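Long-range contacts in Non-reducing end beta-L-arabinofuranosidase (Bacteroides thetaiotaomicron, PDB 5MQO), which probably hydrolyses glycosidic bonds in plant pectin, removing terminal sugars as a glycoside hydrolase of family GH127: residues P370-N375 against A590-N595; N375-N380 against L439-R444; D102-M107 against D127-C132. All blocks are in the same frame, centred on the assembly; numbering follows the deposited sequence.

Interaction 1. Residues P370-N375 against A590-N595; sequences PYQLPN and AEEIRN
Tyr371 and Ala590 bring two irregular backbone runs close together, their CA atoms 4.6 Å apart, and the C-H of Ala590 CA is directed at Tyr371 O, 3.4 Å away, in a CA-H...O contact. A methyl side chain suits this approach, since Ala590 CB can sit 4.2 Å from Tyr371 CB while the tyrosine ring leads off to stack on His587. Glu592, on a short 3-10 turn, gives up more surface to the contact than any other residue. Its chain is bent at chi2 (94°), which turns CD toward the backbone of Leu373 and Pro374. There OE1 accepts a weak hydrogen bond of 3.2 Å from Leu373 N, with an angle of 156° at the hydrogen. OE2 lies 3.6 Å from Gln372 CG; the amide oxygen of that glutamine turns instead to Arg369 N. Glu592 CG packs 3.6 Å from Pro374 CA, and the two side chains run alongside each other; proline suits the spot, offering carbon and no second N-H. An alanine in place of Glu592 would probably leave the Leu373 N-H without its carboxylate mate and open a gap beside the proline ring. This loop-to-loop packing joins the GH127 catalytic domain, before helix 382-399, to the C-terminal beta domain, before strand 596-601.

Interaction 2. Residues N375-N380 against L439-R444; sequences NSTAHN and LPYTLR
Thr377 meets Tyr441 and Leu443 through its methyl group, in the tightly packed part of the contact. CG2 of Thr377 lies 3.6 Å from Tyr441 OH, at the edge of that ring and near its plane, and 3.9 Å from Leu443 CD1. Thr377 chi1 (58°) sets OG1 between the backbone N and the carbonyl carbon, and CG2 accordingly stands beside the N, available to both partners. A beta-branched residue suits the place because it offers a methyl on one branch. In the same tight part Leu443 sends CD1 to within 3.4 Å of Ser376 O, an apolar tip against a backbone carbonyl. Ser376 and Thr377 are the two central residues of a type I beta turn, Asn375 to Ala378, closed by a weak bond from Ala378 N to Asn375 O; the turn leads toward helix 382-399 of the GH127 catalytic domain. Away from the threonine the fit slackens: Ser376 CB and Leu439 CD1 approach only to 4.3 Å, and no hydrogen bond crosses between the segments. Tyr441 is largely exposed, with Leu439 CG 4.0 Å above the plane of its ring, toward the rim. At the other end, Arg444 turns to Asp346 in a salt bridge and to Tyr345 O, while the His379 ring packs edge-to-face with Tyr345.

Interaction 3. Residues D102-M107 against D127-C132; sequences DMYKWM and DNFIAC
Phe129 reaches from its helix toward Met103, Tyr104 and Met107, and its ring organises the contact. The two helix segments run roughly antiparallel, at 149° between their directions, with axes 11.7 Å apart at closest approach; a large flat side chain helps to fill that separation. CG of Phe129 stands anti to the backbone N (chi1 -177°), which starts the ring on its course toward the facing helix. Met107 approaches over one face: its CB lies 4.2 Å from the Phe129 ring centroid and 24° off the normal, a CH-pi contact. The Met107 sulfur follows obliquely, SD being 4.5 Å from the same centroid. Met103 comes at the edge instead, with SD 5.3 Å from the Phe129 centroid and in the plane of the ring, while its methyl CE touches Phe129 CE1 at 3.7 Å. Tyr104 also meets the edge, through CD1, 3.9 Å from Phe129 CE2, the two side chains crossing at about a right angle. Beyond the ring, Met107 CE packs on Ile130 CD1 at 4.0 Å, again crosswise, and helices 192-208 and 212-230 cover these two residues further. Helices 102-117 and 120-136 are consecutive, forming an antiparallel alpha-hairpin of the catalytic domain. With no hydrogen bond between the segments, cohesion rests on dispersion, the CH-pi contact and two Met-aromatic contacts: one polarisable sulfur lies at the ring's edge, the other obliquely to it.

Overall arrangement
Interactions 1 and 2 share Asn375, and their first segments follow one another along a single loop; their centres are 15 Å apart on the same side of the chain's centre. The first ties that loop to the C-terminal domain, whereas the second stays within the catalytic domain, as does interaction 3. The centres of interactions 1 and 3 are 43 Å apart, their nearest atoms about 24 Å. The centres of interactions 2 and 3 are 36 Å apart, their nearest atoms about 15 Å. An indirect connection runs between interactions 2 and 3: helices 382-399 and 458-466, which follow the two segments of interaction 2, are joined by the Cys383-Cys458 disulfide, and Lys105 of 102-107 packs non-covalently on helix 458-466.

Interaction 1. Residues P370-N375 against A590-N595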
ATOM      1  N   PRO A 370       0.527 -10.848 -19.251  1.00 46.54           N
ATOM      2  CA  PRO A 370       1.258 -11.586 -18.238  1.00 47.59           C
ATOM      3  C   PRO A 370       2.785 -11.510 -18.463  1.00 49.15           C
ATOM      4  O   PRO A 370       3.255 -11.511 -19.617  1.00 51.48           O
ATOM      5  CB  PRO A 370       0.763 -13.037 -18.418  1.00 48.82           C
ATOM      6  CG  PRO A 370      -0.484 -12.972 -19.232  1.00 47.71           C
ATOM      7  CD  PRO A 370      -0.668 -11.572 -19.715  1.00 47.01           C
ATOM      8  N   TYR A 371       3.538 -11.414 -17.369  1.00 47.51           N
ATOM      9  CA  TYR A 371       4.977 -11.225 -17.404  1.00 46.46           C
ATOM     10  C   TYR A 371       5.495 -10.037 -18.244  1.00 47.60           C
ATOM     11  O   TYR A 371       6.678 -10.029 -18.633  1.00 52.76           O
ATOM     12  CB  TYR A 371       5.653 -12.522 -17.846  1.00 45.54           C
ATOM     13  CG  TYR A 371       5.092 -13.713 -17.151  1.00 46.21           C
ATOM     14  CD1 TYR A 371       5.375 -13.963 -15.797  1.00 45.83           C
ATOM     15  CD2 TYR A 371       4.225 -14.577 -17.814  1.00 46.49           C
ATOM     16  CE1 TYR A 371       4.816 -15.062 -15.139  1.00 45.83           C
ATOM     17  CE2 TYR A 371       3.690 -15.687 -17.178  1.00 47.07           C
ATOM     18  CZ  TYR A 371       3.977 -15.921 -15.836  1.00 45.98           C
ATOM     19  OH  TYR A 371       3.400 -17.009 -15.232  1.00 45.40           O
ATOM     20  N   GLN A 372       4.664  -9.040 -18.531  1.00 45.63           N
ATOM     21  CA  GLN A 372       5.153  -7.858 -19.239  1.00 47.10           C
ATOM     22  C   GLN A 372       5.495  -6.807 -18.194  1.00 46.88           C
ATOM     23  O   GLN A 372       4.618  -6.057 -17.738  1.00 45.73           O
ATOM     24  CB  GLN A 372       4.130  -7.336 -20.250  1.00 48.36           C
ATOM     25  CG  GLN A 372       4.529  -6.043 -20.941  1.00 48.65           C
ATOM     26  CD  GLN A 372       3.479  -5.533 -21.900  1.00 50.52           C
ATOM     27  OE1 GLN A 372       2.272  -5.845 -21.801  1.00 54.94           O
ATOM     28  NE2 GLN A 372       3.928  -4.728 -22.846  1.00 48.97           N
ATOM     29  N   LEU A 373       6.765  -6.769 -17.797  1.00 48.22           N
ATOM     30  CA  LEU A 373       7.192  -5.929 -16.666  1.00 49.79           C
ATOM     31  C   LEU A 373       8.362  -4.995 -16.954  1.00 49.74           C
ATOM     32  O   LEU A 373       9.351  -5.025 -16.239  1.00 54.35           O
ATOM     33  CB  LEU A 373       7.474  -6.816 -15.448  1.00 50.48           C
ATOM     34  CG  LEU A 373       6.233  -7.619 -15.006  1.00 51.94           C
ATOM     35  CD1 LEU A 373       6.622  -8.746 -14.051  1.00 52.76           C
ATOM     36  CD2 LEU A 373       5.168  -6.709 -14.396  1.00 52.03           C
ATOM     37  N   PRO A 374       8.227  -4.116 -17.967  1.00 50.91           N
ATOM     38  CA  PRO A 374       9.292  -3.169 -18.301  1.00 50.41           C
ATOM     39  C   PRO A 374       9.645  -2.230 -17.145  1.00 49.21           C
ATOM     40  O   PRO A 374       8.867  -2.034 -16.243  1.00 48.45           O
ATOM     41  CB  PRO A 374       8.661  -2.351 -19.433  1.00 50.25           C
ATOM     42  CG  PRO A 374       7.201  -2.360 -19.120  1.00 49.45           C
ATOM     43  CD  PRO A 374       6.997  -3.796 -18.730  1.00 50.65           C
ATOM     44  N   ASN A 375      10.797  -1.610 -17.238  1.00 48.28           N
ATOM     45  CA  ASN A 375      11.417  -0.972 -16.121  1.00 49.21           C
ATOM     46  C   ASN A 375      11.384   0.538 -16.278  1.00 48.25           C
ATOM     47  O   ASN A 375      10.842   1.228 -15.409  1.00 49.32           O
ATOM     48  CB  ASN A 375      12.858  -1.468 -16.017  1.00 51.82           C
ATOM     49  CG  ASN A 375      12.957  -2.895 -15.498  1.00 54.13           C
ATOM     50  OD1 ASN A 375      13.123  -3.856 -16.259  1.00 52.80           O
ATOM     51  ND2 ASN A 375      12.888  -3.031 -14.179  1.00 57.97           N
ATOM     52  N   ALA A 590       9.292 -13.276 -18.062  1.00 42.99           N
ATOM     53  CA  ALA A 590       9.472 -11.822 -17.881  1.00 44.17           C
ATOM     54  C   ALA A 590      10.754 -11.321 -18.580  1.00 44.66           C
ATOM     55  O   ALA A 590      11.807 -11.168 -17.962  1.00 46.03           O
ATOM     56  CB  ALA A 590       9.495 -11.462 -16.409  1.00 44.62           C
ATOM     57  N   GLU A 591      10.619 -11.036 -19.866  1.00 45.36           N
ATOM     58  CA  GLU A 591      11.741 -10.775 -20.751  1.00 46.00           C
ATOM     59  C   GLU A 591      12.501  -9.529 -20.368  1.00 46.42           C
ATOM     60  O   GLU A 591      13.721  -9.478 -20.474  1.00 48.90           O
ATOM     61  CB  GLU A 591      11.241 -10.609 -22.196  1.00 46.45           C
ATOM     62  CG  GLU A 591      10.377 -11.756 -22.720  1.00 45.17           C
ATOM     63  CD  GLU A 591      10.330 -11.820 -24.239  1.00 45.23           C
ATOM     64  OE1 GLU A 591      10.897 -10.924 -24.915  1.00 44.43           O
ATOM     65  OE2 GLU A 591       9.714 -12.777 -24.758  1.00 44.56           O
ATOM     66  N   GLU A 592      11.776  -8.526 -19.901  1.00 47.05           N
ATOM     67  CA  GLU A 592      12.367  -7.218 -19.576  1.00 46.96           C
ATOM     68  C   GLU A 592      13.354  -7.284 -18.430  1.00 46.35           C
ATOM     69  O   GLU A 592      14.155  -6.370 -18.265  1.00 48.91           O
ATOM     70  CB  GLU A 592      11.263  -6.209 -19.242  1.00 47.91           C
ATOM     71  CG  GLU A 592      10.311  -5.893 -20.414  1.00 48.32           C
ATOM     72  CD  GLU A 592       9.036  -6.714 -20.498  1.00 47.42           C
ATOM     73  OE1 GLU A 592       8.966  -7.810 -19.910  1.00 46.69           O
ATOM     74  OE2 GLU A 592       8.095  -6.264 -21.205  1.00 50.93           O
ATOM     75  N   ILE A 593      13.295  -8.366 -17.652  1.00 45.67           N
ATOM     76  CA  ILE A 593      14.221  -8.614 -16.535  1.00 46.25           C
ATOM     77  C   ILE A 593      14.881  -9.998 -16.577  1.00 47.64           C
ATOM     78  O   ILE A 593      15.426 -10.480 -15.578  1.00 45.71           O
ATOM     79  CB  ILE A 593      13.501  -8.384 -15.200  1.00 45.43           C
ATOM     80  CG1 ILE A 593      12.247  -9.255 -15.060  1.00 44.91           C
ATOM     81  CG2 ILE A 593      13.127  -6.914 -15.111  1.00 46.54           C
ATOM     82  CD1 ILE A 593      11.480  -9.022 -13.761  1.00 46.53           C
ATOM     83  N   ARG A 594      14.853 -10.638 -17.747  1.00 50.12           N
ATOM     84  CA  ARG A 594      15.492 -11.925 -17.904  1.00 51.45           C
ATOM     85  C   ARG A 594      16.993 -11.784 -17.598  1.00 51.79           C
ATOM     86  O   ARG A 594      17.604 -10.752 -17.883  1.00 50.86           O
ATOM     87  CB  ARG A 594      15.247 -12.485 -19.298  1.00 52.52           C
ATOM     88  CG  ARG A 594      15.812 -13.885 -19.501  1.00 53.74           C
ATOM     89  CD  ARG A 594      14.960 -14.714 -20.435  1.00 55.29           C
ATOM     90  NE  ARG A 594      15.553 -16.014 -20.718  1.00 59.73           N
ATOM     91  CZ  ARG A 594      15.655 -17.021 -19.846  1.00 60.03           C
ATOM     92  NH1 ARG A 594      15.206 -16.896 -18.604  1.00 63.75           N
ATOM     93  NH2 ARG A 594      16.220 -18.166 -20.213  1.00 58.96           N
ATOM     94  N   ASN A 595      17.545 -12.789 -16.932  1.00 51.67           N
ATOM     95  CA  ASN A 595      18.964 -12.810 -16.559  1.00 52.91           C
ATOM     96  C   ASN A 595      19.513 -11.582 -15.782  1.00 52.23           C
ATOM     97  O   ASN A 595      20.655 -11.127 -15.968  1.00 50.89           O
ATOM     98  CB  ASN A 595      19.806 -13.079 -17.814  1.00 52.06           C
ATOM     99  CG  ASN A 595      21.103 -13.767 -17.486  1.00 50.03           C
ATOM    100  OD1 ASN A 595      21.148 -14.640 -16.617  1.00 47.63           O
ATOM    101  ND2 ASN A 595      22.165 -13.356 -18.148  1.00 49.92           N
TER

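Interaction 2. Residues N375-N380 against L439-R444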
ATOM      1  N   ASN A 375      10.797  -1.610 -17.238  1.00 48.28           N
ATOM      2  CA  ASN A 375      11.417  -0.972 -16.121  1.00 49.21           C
ATOM      3  C   ASN A 375      11.384   0.538 -16.278  1.00 48.25           C
ATOM      4  O   ASN A 375      10.842   1.228 -15.409  1.00 49.32           O
ATOM      5  CB  ASN A 375      12.858  -1.468 -16.017  1.00 51.82           C
ATOM      6  CG  ASN A 375      12.957  -2.895 -15.498  1.00 54.13           C
ATOM      7  OD1 ASN A 375      13.123  -3.856 -16.259  1.00 52.80           O
ATOM      8  ND2 ASN A 375      12.888  -3.031 -14.179  1.00 57.97           N
ATOM      9  N   SER A 376      11.991   1.039 -17.359  1.00 46.50           N
ATOM     10  CA  SER A 376      12.005   2.465 -17.679  1.00 45.74           C
ATOM     11  C   SER A 376      10.604   3.011 -17.888  1.00 45.58           C
ATOM     12  O   SER A 376      10.343   4.150 -17.511  1.00 50.14           O
ATOM     13  CB  SER A 376      12.827   2.781 -18.938  1.00 45.91           C
ATOM     14  OG  SER A 376      14.174   2.331 -18.867  1.00 48.21           O
ATOM     15  N   THR A 377       9.709   2.224 -18.478  1.00 44.43           N
ATOM     16  CA  THR A 377       8.374   2.690 -18.741  1.00 45.38           C
ATOM     17  C   THR A 377       7.310   2.104 -17.816  1.00 45.99           C
ATOM     18  O   THR A 377       6.122   2.212 -18.122  1.00 48.60           O
ATOM     19  CB  THR A 377       7.989   2.447 -20.211  1.00 46.20           C
ATOM     20  OG1 THR A 377       8.096   1.058 -20.500  1.00 46.93           O
ATOM     21  CG2 THR A 377       8.925   3.232 -21.149  1.00 46.42           C
ATOM     22  N   ALA A 378       7.694   1.519 -16.686  1.00 46.90           N
ATOM     23  CA  ALA A 378       6.701   1.122 -15.663  1.00 48.31           C
ATOM     24  C   ALA A 378       5.968   2.357 -15.194  1.00 50.40           C
ATOM     25  O   ALA A 378       6.602   3.354 -14.848  1.00 52.21           O
ATOM     26  CB  ALA A 378       7.364   0.458 -14.479  1.00 48.10           C
ATOM     27  N   HIS A 379       4.643   2.313 -15.241  1.00 52.73           N
ATOM     28  CA  HIS A 379       3.810   3.459 -14.844  1.00 53.69           C
ATOM     29  C   HIS A 379       3.752   3.486 -13.322  1.00 51.55           C
ATOM     30  O   HIS A 379       4.303   4.392 -12.722  1.00 50.09           O
ATOM     31  CB  HIS A 379       2.419   3.379 -15.480  1.00 55.93           C
ATOM     32  CG  HIS A 379       1.584   4.595 -15.265  1.00 58.67           C
ATOM     33  ND1 HIS A 379       1.626   5.680 -16.107  1.00 63.28           N
ATOM     34  CD2 HIS A 379       0.671   4.892 -14.315  1.00 60.13           C
ATOM     35  CE1 HIS A 379       0.778   6.603 -15.677  1.00 64.49           C
ATOM     36  NE2 HIS A 379       0.185   6.146 -14.590  1.00 62.23           N
ATOM     37  N   ASN A 380       3.141   2.473 -12.710  1.00 50.23           N
ATOM     38  CA  ASN A 380       3.117   2.323 -11.246  1.00 50.83           C
ATOM     39  C   ASN A 380       2.726   3.588 -10.480  1.00 51.64           C
ATOM     40  O   ASN A 380       3.379   4.039  -9.535  1.00 51.45           O
ATOM     41  CB  ASN A 380       4.457   1.818 -10.796  1.00 52.16           C
ATOM     42  CG  ASN A 380       4.762   0.454 -11.346  1.00 54.55           C
ATOM     43  OD1 ASN A 380       3.852  -0.308 -11.715  1.00 56.63           O
ATOM     44  ND2 ASN A 380       6.051   0.118 -11.389  1.00 55.71           N
ATOM     45  N   LEU A 439      17.563   7.662 -22.368  1.00 57.59           N
ATOM     46  CA  LEU A 439      16.200   7.379 -22.803  1.00 55.41           C
ATOM     47  C   LEU A 439      15.786   8.467 -23.784  1.00 55.56           C
ATOM     48  O   LEU A 439      15.764   9.634 -23.413  1.00 52.87           O
ATOM     49  CB  LEU A 439      15.236   7.309 -21.618  1.00 55.08           C
ATOM     50  CG  LEU A 439      13.831   6.759 -21.913  1.00 55.54           C
ATOM     51  CD1 LEU A 439      13.863   5.269 -22.235  1.00 54.70           C
ATOM     52  CD2 LEU A 439      12.909   7.022 -20.720  1.00 55.78           C
ATOM     53  N   PRO A 440      15.484   8.088 -25.054  1.00 58.14           N
ATOM     54  CA  PRO A 440      15.346   9.089 -26.137  1.00 59.78           C
ATOM     55  C   PRO A 440      13.986   9.809 -26.281  1.00 58.60           C
ATOM     56  O   PRO A 440      13.816  10.604 -27.193  1.00 58.88           O
ATOM     57  CB  PRO A 440      15.702   8.278 -27.392  1.00 57.74           C
ATOM     58  CG  PRO A 440      15.216   6.913 -27.080  1.00 56.97           C
ATOM     59  CD  PRO A 440      15.399   6.717 -25.594  1.00 56.75           C
ATOM     60  N   TYR A 441      13.050   9.533 -25.386  1.00 59.98           N
ATOM     61  CA  TYR A 441      11.753  10.228 -25.334  1.00 59.66           C
ATOM     62  C   TYR A 441      11.521  10.651 -23.892  1.00 57.11           C
ATOM     63  O   TYR A 441      12.184  10.141 -22.979  1.00 55.14           O
ATOM     64  CB  TYR A 441      10.596   9.326 -25.844  1.00 58.45           C
ATOM     65  CG  TYR A 441      10.678   7.909 -25.369  1.00 58.34           C
ATOM     66  CD1 TYR A 441      10.137   7.534 -24.138  1.00 60.39           C
ATOM     67  CD2 TYR A 441      11.320   6.934 -26.128  1.00 58.21           C
ATOM     68  CE1 TYR A 441      10.227   6.220 -23.684  1.00 59.24           C
ATOM     69  CE2 TYR A 441      11.416   5.618 -25.674  1.00 58.68           C
ATOM     70  CZ  TYR A 441      10.874   5.277 -24.454  1.00 57.18           C
ATOM     71  OH  TYR A 441      10.960   4.000 -23.995  1.00 56.64           O
ATOM     72  N   THR A 442      10.587  11.581 -23.701  1.00 56.62           N
ATOM     73  CA  THR A 442      10.192  12.046 -22.356  1.00 55.66           C
ATOM     74  C   THR A 442       8.822  11.507 -22.007  1.00 54.75           C
ATOM     75  O   THR A 442       7.836  11.925 -22.593  1.00 55.24           O
ATOM     76  CB  THR A 442      10.176  13.578 -22.281  1.00 54.61           C
ATOM     77  OG1 THR A 442      11.523  14.051 -22.337  1.00 51.94           O
ATOM     78  CG2 THR A 442       9.517  14.069 -20.981  1.00 55.43           C
ATOM     79  N   LEU A 443       8.763  10.590 -21.045  1.00 55.86           N
ATOM     80  CA  LEU A 443       7.494  10.041 -20.582  1.00 57.17           C
ATOM     81  C   LEU A 443       6.701  11.127 -19.869  1.00 59.06           C
ATOM     82  O   LEU A 443       7.296  12.052 -19.317  1.00 63.58           O
ATOM     83  CB  LEU A 443       7.729   8.853 -19.636  1.00 59.33           C
ATOM     84  CG  LEU A 443       8.294   7.569 -20.306  1.00 61.38           C
ATOM     85  CD1 LEU A 443       8.970   6.648 -19.291  1.00 62.16           C
ATOM     86  CD2 LEU A 443       7.241   6.788 -21.093  1.00 60.08           C
ATOM     87  N   ARG A 444       5.371  11.018 -19.899  1.00 58.73           N
ATOM     88  CA  ARG A 444       4.477  11.834 -19.079  1.00 58.59           C
ATOM     89  C   ARG A 444       4.874  11.773 -17.608  1.00 62.25           C
ATOM     90  O   ARG A 444       5.309  10.739 -17.117  1.00 62.50           O
ATOM     91  CB  ARG A 444       3.024  11.320 -19.127  1.00 58.02           C
ATOM     92  CG  ARG A 444       2.298  11.294 -20.474  1.00 57.88           C
ATOM     93  CD  ARG A 444       0.789  11.131 -20.299  1.00 56.43           C
ATOM     94  NE  ARG A 444       0.384   9.783 -19.877  1.00 57.63           N
ATOM     95  CZ  ARG A 444       0.060   8.758 -20.676  1.00 58.05           C
ATOM     96  NH1 ARG A 444       0.088   8.870 -22.001  1.00 59.56           N
ATOM     97  NH2 ARG A 444      -0.291   7.593 -20.135  1.00 56.12           N
TER

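Interaction 3. Residues D102-M107 against D127-C132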
ATOM      1  N   ASP A 102      -9.816  16.319  -2.571  1.00 79.34           N
ATOM      2  CA  ASP A 102      -8.461  16.250  -2.016  1.00 77.82           C
ATOM      3  C   ASP A 102      -8.455  16.604  -0.533  1.00 76.53           C
ATOM      4  O   ASP A 102      -7.850  15.905   0.265  1.00 73.60           O
ATOM      5  CB  ASP A 102      -7.524  17.208  -2.784  1.00 77.03           C
ATOM      6  CG  ASP A 102      -7.104  16.664  -4.149  1.00 78.23           C
ATOM      7  OD1 ASP A 102      -7.550  15.545  -4.529  1.00 76.04           O
ATOM      8  OD2 ASP A 102      -6.287  17.349  -4.823  1.00 79.46           O
ATOM      9  N   MET A 103      -9.153  17.684  -0.193  1.00 77.60           N
ATOM     10  CA  MET A 103      -9.242  18.192   1.170  1.00 79.76           C
ATOM     11  C   MET A 103      -9.855  17.236   2.166  1.00 76.17           C
ATOM     12  O   MET A 103      -9.485  17.255   3.329  1.00 72.42           O
ATOM     13  CB  MET A 103     -10.082  19.456   1.198  1.00 85.96           C
ATOM     14  CG  MET A 103      -9.426  20.636   0.509  1.00 92.45           C
ATOM     15  SD  MET A 103     -10.034  22.218   1.129  1.00102.61           S
ATOM     16  CE  MET A 103     -11.819  21.993   0.953  1.00 99.62           C
ATOM     17  N   TYR A 104     -10.826  16.449   1.712  1.00 74.72           N
ATOM     18  CA  TYR A 104     -11.444  15.416   2.545  1.00 72.80           C
ATOM     19  C   TYR A 104     -10.469  14.299   2.843  1.00 69.66           C
ATOM     20  O   TYR A 104     -10.574  13.687   3.881  1.00 69.66           O
ATOM     21  CB  TYR A 104     -12.680  14.798   1.868  1.00 72.02           C
ATOM     22  CG  TYR A 104     -13.807  15.763   1.569  1.00 72.43           C
ATOM     23  CD1 TYR A 104     -14.310  16.622   2.546  1.00 72.79           C
ATOM     24  CD2 TYR A 104     -14.393  15.802   0.309  1.00 73.65           C
ATOM     25  CE1 TYR A 104     -15.360  17.494   2.268  1.00 72.75           C
ATOM     26  CE2 TYR A 104     -15.439  16.673   0.019  1.00 73.71           C
ATOM     27  CZ  TYR A 104     -15.925  17.514   1.001  1.00 72.98           C
ATOM     28  OH  TYR A 104     -16.959  18.374   0.696  1.00 72.39           O
ATOM     29  N   LYS A 105      -9.566  14.003   1.908  1.00 69.97           N
ATOM     30  CA  LYS A 105      -8.491  13.020   2.141  1.00 68.99           C
ATOM     31  C   LYS A 105      -7.477  13.578   3.110  1.00 66.81           C
ATOM     32  O   LYS A 105      -7.097  12.892   4.024  1.00 63.88           O
ATOM     33  CB  LYS A 105      -7.822  12.549   0.829  1.00 70.23           C
ATOM     34  CG  LYS A 105      -8.676  11.531   0.063  1.00 74.11           C
ATOM     35  CD  LYS A 105      -8.065  11.072  -1.247  1.00 76.32           C
ATOM     36  CE  LYS A 105      -8.272  12.088  -2.367  1.00 79.16           C
ATOM     37  NZ  LYS A 105      -7.794  11.607  -3.698  1.00 78.76           N
ATOM     38  N   TRP A 106      -7.055  14.825   2.895  1.00 68.42           N
ATOM     39  CA  TRP A 106      -6.148  15.543   3.797  1.00 68.58           C
ATOM     40  C   TRP A 106      -6.672  15.478   5.229  1.00 69.78           C
ATOM     41  O   TRP A 106      -5.975  15.039   6.150  1.00 68.93           O
ATOM     42  CB  TRP A 106      -5.996  17.011   3.345  1.00 69.29           C
ATOM     43  CG  TRP A 106      -5.168  17.907   4.284  1.00 71.71           C
ATOM     44  CD1 TRP A 106      -3.809  18.024   4.318  1.00 71.88           C
ATOM     45  CD2 TRP A 106      -5.660  18.799   5.296  1.00 73.09           C
ATOM     46  NE1 TRP A 106      -3.425  18.914   5.279  1.00 72.42           N
ATOM     47  CE2 TRP A 106      -4.534  19.409   5.900  1.00 72.77           C
ATOM     48  CE3 TRP A 106      -6.940  19.133   5.762  1.00 75.33           C
ATOM     49  CZ2 TRP A 106      -4.643  20.347   6.945  1.00 74.27           C
ATOM     50  CZ3 TRP A 106      -7.054  20.074   6.808  1.00 75.99           C
ATOM     51  CH2 TRP A 106      -5.903  20.662   7.388  1.00 75.43           C
ATOM     52  N   MET A 107      -7.920  15.911   5.375  1.00 70.72           N
ATOM     53  CA  MET A 107      -8.626  15.999   6.650  1.00 70.08           C
ATOM     54  C   MET A 107      -8.747  14.619   7.316  1.00 65.42           C
ATOM     55  O   MET A 107      -8.566  14.484   8.519  1.00 63.55           O
ATOM     56  CB  MET A 107      -9.988  16.665   6.388  1.00 75.24           C
ATOM     57  CG  MET A 107     -11.120  16.361   7.340  1.00 80.83           C
ATOM     58  SD  MET A 107     -11.028  17.349   8.818  1.00 87.69           S
ATOM     59  CE  MET A 107     -11.981  16.237   9.849  1.00 85.42           C
ATOM     60  N   ASP A 127     -12.587  20.977  13.602  1.00 84.11           N
ATOM     61  CA  ASP A 127     -13.872  21.639  13.873  1.00 83.80           C
ATOM     62  C   ASP A 127     -14.145  22.829  12.970  1.00 84.13           C
ATOM     63  O   ASP A 127     -15.305  23.079  12.634  1.00 83.62           O
ATOM     64  CB  ASP A 127     -13.960  22.103  15.330  1.00 85.45           C
ATOM     65  CG  ASP A 127     -14.305  20.978  16.298  1.00 85.20           C
ATOM     66  OD1 ASP A 127     -14.682  19.853  15.875  1.00 87.91           O
ATOM     67  OD2 ASP A 127     -14.217  21.242  17.507  1.00 81.44           O
ATOM     68  N   ASN A 128     -13.098  23.555  12.584  1.00 84.70           N
ATOM     69  CA  ASN A 128     -13.245  24.617  11.575  1.00 87.96           C
ATOM     70  C   ASN A 128     -13.469  24.096  10.153  1.00 86.68           C
ATOM     71  O   ASN A 128     -14.283  24.640   9.415  1.00 89.10           O
ATOM     72  CB  ASN A 128     -12.068  25.600  11.610  1.00 89.03           C
ATOM     73  CG  ASN A 128     -12.221  26.627  12.714  1.00 91.28           C
ATOM     74  OD1 ASN A 128     -13.298  27.220  12.869  1.00 92.88           O
ATOM     75  ND2 ASN A 128     -11.159  26.835  13.499  1.00 89.02           N
ATOM     76  N   PHE A 129     -12.745  23.057   9.760  1.00 86.78           N
ATOM     77  CA  PHE A 129     -12.954  22.459   8.442  1.00 84.24           C
ATOM     78  C   PHE A 129     -14.386  21.942   8.320  1.00 81.56           C
ATOM     79  O   PHE A 129     -15.077  22.218   7.340  1.00 79.77           O
ATOM     80  CB  PHE A 129     -11.961  21.324   8.196  1.00 83.30           C
ATOM     81  CG  PHE A 129     -12.076  20.726   6.830  1.00 82.62           C
ATOM     82  CD1 PHE A 129     -11.466  21.338   5.743  1.00 82.03           C
ATOM     83  CD2 PHE A 129     -12.814  19.569   6.620  1.00 80.05           C
ATOM     84  CE1 PHE A 129     -11.582  20.797   4.470  1.00 80.08           C
ATOM     85  CE2 PHE A 129     -12.933  19.030   5.350  1.00 79.29           C
ATOM     86  CZ  PHE A 129     -12.320  19.645   4.274  1.00 78.38           C
ATOM     87  N   ILE A 130     -14.807  21.220   9.354  1.00 79.91           N
ATOM     88  CA  ILE A 130     -16.144  20.636   9.450  1.00 80.97           C
ATOM     89  C   ILE A 130     -17.268  21.702   9.426  1.00 86.95           C
ATOM     90  O   ILE A 130     -18.264  21.537   8.711  1.00 92.01           O
ATOM     91  CB  ILE A 130     -16.242  19.763  10.722  1.00 78.45           C
ATOM     92  CG1 ILE A 130     -15.315  18.553  10.595  1.00 77.96           C
ATOM     93  CG2 ILE A 130     -17.666  19.303  10.981  1.00 77.23           C
ATOM     94  CD1 ILE A 130     -14.915  17.944  11.924  1.00 77.76           C
ATOM     95  N   ALA A 131     -17.117  22.784  10.191  1.00 88.85           N
ATOM     96  CA  ALA A 131     -18.088  23.896  10.171  1.00 88.33           C
ATOM     97  C   ALA A 131     -18.378  24.436   8.763  1.00 86.00           C
ATOM     98  O   ALA A 131     -19.527  24.718   8.438  1.00 87.86           O
ATOM     99  CB  ALA A 131     -17.608  25.029  11.062  1.00 89.84           C
ATOM    100  N   CYS A 132     -17.331  24.582   7.949  1.00 83.97           N
ATOM    101  CA  CYS A 132     -17.470  25.027   6.551  1.00 82.65           C
ATOM    102  C   CYS A 132     -18.180  23.999   5.698  1.00 81.48           C
ATOM    103  O   CYS A 132     -18.988  24.354   4.835  1.00 79.73           O
ATOM    104  CB  CYS A 132     -16.109  25.291   5.909  1.00 81.67           C
ATOM    105  SG  CYS A 132     -15.124  26.566   6.703  1.00 81.41           S
TER